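PDB 2WSM: hydrogenase expression/formation protein (HypB) from Archaeoglobus fulgidus, which probably binds and hydrolyses GTP as a SIMIBI-class G3E GTPase, probably binds nickel and zinc, and probably takes part in the maturation of hydrogenase. Local coordinates for residues K15-K20 against M98-L103; A71-V76 against A83-T88. All blocks are in the same frame, centred on the assembly; numbering follows the deposited sequence.

Contact 1: residues K15-K20 against M98-L103; sequences KRLAEK and MIYHRL
Segment 15-20 of helix 12-28 meets segment 98-103 at L17 and Y100, whose CA atoms, 6.8 Å apart, are the closest across the two segments. The N-terminal helix 12-28 here packs on helix 96-100 of the P-loop NTPase fold, which follows strand 82-85 in the chain. The contact is a CH-pi interaction: L17 brings its CD2 methyl over one face of the Y100 ring, 4.1 Å from the centroid and only 6° off the ring normal. CD2 is 4.2 Å from both CD2 and CE2 of Y100, and the two side chains run nearly perpendicular to each other. Y100 has CG anti to its own backbone nitrogen (chi1 168°), which carries the ring out toward the helix. Y100 also touches N21 of helix 12-28, while A96 and H97 also touch L17. K20 meets the outer end of the phenol, its chain bent at chi3 and chi4 to bring CE 3.5 Å from CE1 of Y100. Put in place of Y100, an alanine would probably leave the L17 methyl without its aromatic face and K20 without the ring it curls against. No hydrogen bond crosses between the segments, and even the lysine ammonium is no exception: K20 NZ stands 3.7 Å from Y100 OH.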
loop_
_atom_site.group_PDB
_atom_site.type_symbol
_atom_site.label_atom_id
_atom_site.label_comp_id
_atom_site.label_asym_id
_atom_site.label_seq_id
_atom_site.Cartn_x
_atom_site.Cartn_y
_atom_site.Cartn_z
ATOM N N LYS A 15 -10.792 8.895 -8.064
ATOM C CA LYS A 15 -11.923 9.441 -7.320
ATOM C C LYS A 15 -13.129 9.663 -8.227
ATOM O O LYS A 15 -14.277 9.386 -7.851
ATOM C CB LYS A 15 -11.526 10.754 -6.644
ATOM C CG LYS A 15 -10.379 10.597 -5.667
ATOM C CD LYS A 15 -10.059 11.898 -4.953
ATOM C CE LYS A 15 -8.964 11.689 -3.911
ATOM N NZ LYS A 15 -8.627 12.946 -3.183
ATOM N N ARG A 16 -12.848 10.161 -9.423
ATOM C CA ARG A 16 -13.861 10.425 -10.429
ATOM C C ARG A 16 -14.564 9.130 -10.845
ATOM O O ARG A 16 -15.789 9.027 -10.777
ATOM C CB ARG A 16 -13.188 11.090 -11.629
ATOM C CG ARG A 16 -14.113 11.621 -12.697
ATOM C CD ARG A 16 -13.288 12.139 -13.872
ATOM N NE ARG A 16 -14.125 12.542 -14.998
ATOM C CZ ARG A 16 -14.634 11.701 -15.893
ATOM N NH1 ARG A 16 -14.393 10.400 -15.800
ATOM N NH2 ARG A 16 -15.384 12.164 -16.885
ATOM N N LEU A 17 -13.789 8.138 -11.270
ATOM C CA LEU A 17 -14.360 6.849 -11.645
ATOM C C LEU A 17 -15.002 6.151 -10.443
ATOM O O LEU A 17 -16.012 5.458 -10.580
ATOM C CB LEU A 17 -13.302 5.959 -12.302
ATOM C CG LEU A 17 -12.704 6.528 -13.596
ATOM C CD1 LEU A 17 -11.632 5.614 -14.192
ATOM C CD2 LEU A 17 -13.804 6.800 -14.622
ATOM N N ALA A 18 -14.429 6.350 -9.262
ATOM C CA ALA A 18 -14.980 5.755 -8.045
ATOM C C ALA A 18 -16.414 6.209 -7.786
ATOM O O ALA A 18 -17.259 5.420 -7.356
ATOM C CB ALA A 18 -14.101 6.066 -6.854
ATOM N N GLU A 19 -16.680 7.485 -8.046
ATOM C CA GLU A 19 -18.012 8.051 -7.879
ATOM C C GLU A 19 -18.968 7.446 -8.895
ATOM O O GLU A 19 -20.127 7.168 -8.580
ATOM C CB GLU A 19 -17.972 9.575 -8.044
ATOM C CG GLU A 19 -19.353 10.233 -8.121
ATOM C CD GLU A 19 -19.306 11.674 -8.641
ATOM O OE1 GLU A 19 -18.260 12.094 -9.192
ATOM O OE2 GLU A 19 -20.327 12.388 -8.505
ATOM N N LYS A 20 -18.479 7.238 -10.115
ATOM C CA LYS A 20 -19.304 6.634 -11.160
ATOM C C LYS A 20 -19.641 5.179 -10.838
ATOM O O LYS A 20 -20.775 4.732 -11.048
ATOM C CB LYS A 20 -18.619 6.730 -12.525
ATOM C CG LYS A 20 -18.502 8.145 -13.063
ATOM C CD LYS A 20 -17.405 8.233 -14.109
ATOM C CE LYS A 20 -17.887 7.754 -15.469
ATOM N NZ LYS A 20 -18.493 8.867 -16.259
ATOM N N MET A 98 -10.162 -0.312 -13.109
ATOM C CA MET A 98 -10.128 -1.747 -13.404
ATOM C C MET A 98 -11.508 -2.398 -13.427
ATOM O O MET A 98 -11.693 -3.435 -14.059
ATOM C CB MET A 98 -9.257 -2.492 -12.394
ATOM C CG MET A 98 -7.775 -2.352 -12.610
ATOM S SD MET A 98 -6.896 -3.149 -11.259
ATOM C CE MET A 98 -5.247 -2.468 -11.462
ATOM N N ILE A 99 -12.472 -1.816 -12.725
ATOM C CA ILE A 99 -13.793 -2.416 -12.686
ATOM C C ILE A 99 -14.836 -1.560 -13.384
ATOM O O ILE A 99 -15.972 -1.986 -13.572
ATOM C CB ILE A 99 -14.267 -2.689 -11.240
ATOM C CG1 ILE A 99 -14.716 -1.393 -10.574
ATOM C CG2 ILE A 99 -13.184 -3.420 -10.437
ATOM C CD1 ILE A 99 -15.118 -1.572 -9.114
ATOM N N TYR A 100 -14.437 -0.356 -13.766
ATOM C CA TYR A 100 -15.362 0.632 -14.298
ATOM C C TYR A 100 -16.191 0.085 -15.457
ATOM O O TYR A 100 -17.396 0.294 -15.501
ATOM C CB TYR A 100 -14.586 1.889 -14.694
ATOM C CG TYR A 100 -15.359 2.886 -15.518
ATOM C CD1 TYR A 100 -16.578 3.386 -15.078
ATOM C CD2 TYR A 100 -14.851 3.353 -16.725
ATOM C CE1 TYR A 100 -17.278 4.304 -15.826
ATOM C CE2 TYR A 100 -15.544 4.275 -17.482
ATOM C CZ TYR A 100 -16.756 4.747 -17.028
ATOM O OH TYR A 100 -17.446 5.665 -17.782
ATOM N N HIS A 101 -15.550 -0.640 -16.371
ATOM C CA HIS A 101 -16.251 -1.244 -17.507
ATOM C C HIS A 101 -16.766 -2.647 -17.214
ATOM O O HIS A 101 -17.402 -3.266 -18.068
ATOM C CB HIS A 101 -15.343 -1.315 -18.739
ATOM C CG HIS A 101 -14.681 -0.019 -19.082
ATOM N ND1 HIS A 101 -15.366 1.046 -19.626
ATOM C CD2 HIS A 101 -13.391 0.378 -18.973
ATOM C CE1 HIS A 101 -14.529 2.048 -19.828
ATOM N NE2 HIS A 101 -13.324 1.668 -19.440
ATOM N N ARG A 102 -16.485 -3.161 -16.022
ATOM C CA ARG A 102 -16.856 -4.537 -15.699
ATOM C C ARG A 102 -18.172 -4.610 -14.936
ATOM O O ARG A 102 -18.877 -5.614 -14.983
ATOM C CB ARG A 102 -15.743 -5.212 -14.898
ATOM C CG ARG A 102 -14.399 -5.298 -15.635
ATOM C CD ARG A 102 -14.422 -6.380 -16.707
ATOM N NE ARG A 102 -15.046 -5.915 -17.940
ATOM C CZ ARG A 102 -15.709 -6.693 -18.787
ATOM N NH1 ARG A 102 -16.238 -6.166 -19.882
ATOM N NH2 ARG A 102 -15.862 -7.991 -18.536
ATOM N N LEU A 103 -18.496 -3.531 -14.234
ATOM C CA LEU A 103 -19.666 -3.491 -13.368
ATOM C C LEU A 103 -20.983 -3.821 -14.071
ATOM O O LEU A 103 -21.869 -4.431 -13.473
ATOM C CB LEU A 103 -19.758 -2.126 -12.681
ATOM C CG LEU A 103 -18.704 -1.919 -11.592
ATOM C CD1 LEU A 103 -18.837 -0.552 -10.944
ATOM C CD2 LEU A 103 -18.835 -3.018 -10.551
#

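Contact 2: residues A71-V76 against A83-T88; sequences ADYERV and AEAIST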
loop_
_atom_site.group_PDB
_atom_site.type_symbol
_atom_site.label_atom_id
_atom_site.label_comp_id
_atom_site.label_asym_id
_atom_site.label_seq_id
_atom_site.Cartn_x
_atom_site.Cartn_y
_atom_site.Cartn_z
ATOM N N ALA A 71 -8.810 -24.753 -10.787
ATOM C CA ALA A 71 -9.743 -25.495 -9.949
ATOM C C ALA A 71 -10.673 -24.551 -9.202
ATOM O O ALA A 71 -11.867 -24.814 -9.079
ATOM C CB ALA A 71 -8.991 -26.382 -8.970
ATOM N N ASP A 72 -10.116 -23.453 -8.703
ATOM C CA ASP A 72 -10.901 -22.466 -7.975
ATOM C C ASP A 72 -11.835 -21.688 -8.894
ATOM O O ASP A 72 -12.928 -21.314 -8.489
ATOM C CB ASP A 72 -9.992 -21.517 -7.192
ATOM C CG ASP A 72 -9.484 -22.132 -5.906
ATOM O OD1 ASP A 72 -10.267 -22.842 -5.240
ATOM O OD2 ASP A 72 -8.306 -21.906 -5.563
ATOM N N TYR A 73 -11.415 -21.451 -10.132
ATOM C CA TYR A 73 -12.303 -20.807 -11.093
ATOM C C TYR A 73 -13.482 -21.705 -11.455
ATOM O O TYR A 73 -14.620 -21.245 -11.555
ATOM C CB TYR A 73 -11.553 -20.353 -12.344
ATOM C CG TYR A 73 -11.057 -18.939 -12.222
ATOM C CD1 TYR A 73 -11.936 -17.870 -12.301
ATOM C CD2 TYR A 73 -9.714 -18.672 -12.004
ATOM C CE1 TYR A 73 -11.488 -16.570 -12.175
ATOM C CE2 TYR A 73 -9.257 -17.385 -11.885
ATOM C CZ TYR A 73 -10.144 -16.336 -11.966
ATOM O OH TYR A 73 -9.679 -15.049 -11.839
ATOM N N GLU A 74 -13.202 -22.988 -11.638
ATOM C CA GLU A 74 -14.258 -23.958 -11.860
ATOM C C GLU A 74 -15.193 -23.967 -10.668
ATOM O O GLU A 74 -16.411 -23.972 -10.818
ATOM C CB GLU A 74 -13.669 -25.351 -12.058
ATOM C CG GLU A 74 -14.678 -26.370 -12.539
ATOM C CD GLU A 74 -14.021 -27.553 -13.221
ATOM O OE1 GLU A 74 -13.087 -28.142 -12.632
ATOM O OE2 GLU A 74 -14.443 -27.891 -14.348
ATOM N N ARG A 75 -14.620 -23.953 -9.472
ATOM C CA ARG A 75 -15.432 -24.079 -8.273
ATOM C C ARG A 75 -16.431 -22.928 -8.134
ATOM O O ARG A 75 -17.594 -23.149 -7.792
ATOM C CB ARG A 75 -14.557 -24.207 -7.027
ATOM C CG ARG A 75 -15.329 -24.622 -5.788
ATOM C CD ARG A 75 -14.398 -24.861 -4.615
ATOM N NE ARG A 75 -15.090 -24.744 -3.332
ATOM C CZ ARG A 75 -14.494 -24.870 -2.150
ATOM N NH1 ARG A 75 -13.193 -25.123 -2.084
ATOM N NH2 ARG A 75 -15.200 -24.748 -1.034
ATOM N N VAL A 76 -15.983 -21.706 -8.412
ATOM C CA VAL A 76 -16.861 -20.547 -8.286
ATOM C C VAL A 76 -17.874 -20.487 -9.423
ATOM O O VAL A 76 -19.042 -20.163 -9.205
ATOM C CB VAL A 76 -16.080 -19.214 -8.222
ATOM C CG1 VAL A 76 -15.074 -19.238 -7.088
ATOM C CG2 VAL A 76 -15.394 -18.920 -9.548
ATOM N N ALA A 83 -18.514 -14.789 -12.805
ATOM C CA ALA A 83 -17.201 -14.593 -12.207
ATOM C C ALA A 83 -16.173 -14.244 -13.268
ATOM O O ALA A 83 -16.335 -14.587 -14.440
ATOM C CB ALA A 83 -16.773 -15.831 -11.457
ATOM N N GLU A 84 -15.110 -13.565 -12.860
ATOM C CA GLU A 84 -14.046 -13.241 -13.800
ATOM C C GLU A 84 -12.784 -12.730 -13.121
ATOM O O GLU A 84 -12.843 -12.049 -12.092
ATOM C CB GLU A 84 -14.532 -12.222 -14.827
ATOM C CG GLU A 84 -14.878 -10.877 -14.242
ATOM C CD GLU A 84 -15.293 -9.893 -15.306
ATOM O OE1 GLU A 84 -15.806 -10.344 -16.356
ATOM O OE2 GLU A 84 -15.099 -8.674 -15.095
ATOM N N ALA A 85 -11.645 -13.091 -13.705
ATOM C CA ALA A 85 -10.366 -12.567 -13.283
ATOM C C ALA A 85 -10.306 -11.100 -13.666
ATOM O O ALA A 85 -10.730 -10.718 -14.751
ATOM C CB ALA A 85 -9.223 -13.334 -13.946
ATOM N N ILE A 86 -9.806 -10.276 -12.755
ATOM C CA ILE A 86 -9.507 -8.893 -13.074
ATOM C C ILE A 86 -8.055 -8.846 -13.502
ATOM O O ILE A 86 -7.190 -9.392 -12.816
ATOM C CB ILE A 86 -9.695 -7.980 -11.852
ATOM C CG1 ILE A 86 -11.139 -8.052 -11.355
ATOM C CG2 ILE A 86 -9.310 -6.535 -12.188
ATOM C CD1 ILE A 86 -11.273 -7.816 -9.873
ATOM N N SER A 87 -7.785 -8.222 -14.643
ATOM C CA SER A 87 -6.402 -8.017 -15.067
ATOM C C SER A 87 -5.854 -6.790 -14.358
ATOM O O SER A 87 -6.344 -5.682 -14.566
ATOM C CB SER A 87 -6.314 -7.830 -16.579
ATOM O OG SER A 87 -7.274 -8.639 -17.230
ATOM N N THR A 88 -4.848 -6.994 -13.514
ATOM C CA THR A 88 -4.276 -5.902 -12.720
ATOM C C THR A 88 -2.938 -5.397 -13.263
ATOM O O THR A 88 -2.406 -4.377 -12.803
ATOM C CB THR A 88 -4.076 -6.326 -11.256
ATOM O OG1 THR A 88 -3.391 -7.581 -11.217
ATOM C CG2 THR A 88 -5.417 -6.478 -10.566
#
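V76 and Y73 carry the contact of segment 71-76 with segment 83-88, which begins on strand 82-85, the edge strand within this chain of the parallel sheet. Helix and strand belong to the beta-alpha-beta unit 60-64, 70-77, 82-85 of the P-loop NTPase fold, and the local axes pass 9.3 Å apart at 156°, close to antiparallel, as expected of a crossover. The close-packed part lies toward the loop joining the two elements, where the CA atoms of V76 and A83 are 7.1 Å apart. There buried V76 points at the strand and meets A83 methyl to methyl, CG2 to CB at 3.9 Å; its other neighbours include E48 of helix 43-54. The looser side faces solvent. Y73 reaches along the strand with its phenol, and its ring also rests on L64 of strand 60-64 and on V68. No hydrogen bond joins the segments; the Y73 hydroxyl is modelled too close to CB of A85, so its exact position is doubtful. The backbone between E84 and A85 comes up at the ring edge, near its plane, with E84 C 4.2 Å from CE1 of Y73.

Overall arrangement
Both contacts involve a tyrosine and an aliphatic side chain, and neither has a hydrogen bond across it, yet they sit differently in the fold. Contact 1, partly buried, joins the N-terminal helix to helix 96-100, through segments 78 residues apart in the chain. Contact 2 is a surface contact inside one beta-alpha-beta unit, nested within the loop that contact 1 closes. An aromatic face receives a methyl in the first; in the second, methyls pack directly and a ring edge meets backbone. Their centres lie about 20 Å apart, but R102 and E84 form a salt bridge between them, and M98 packs on I86.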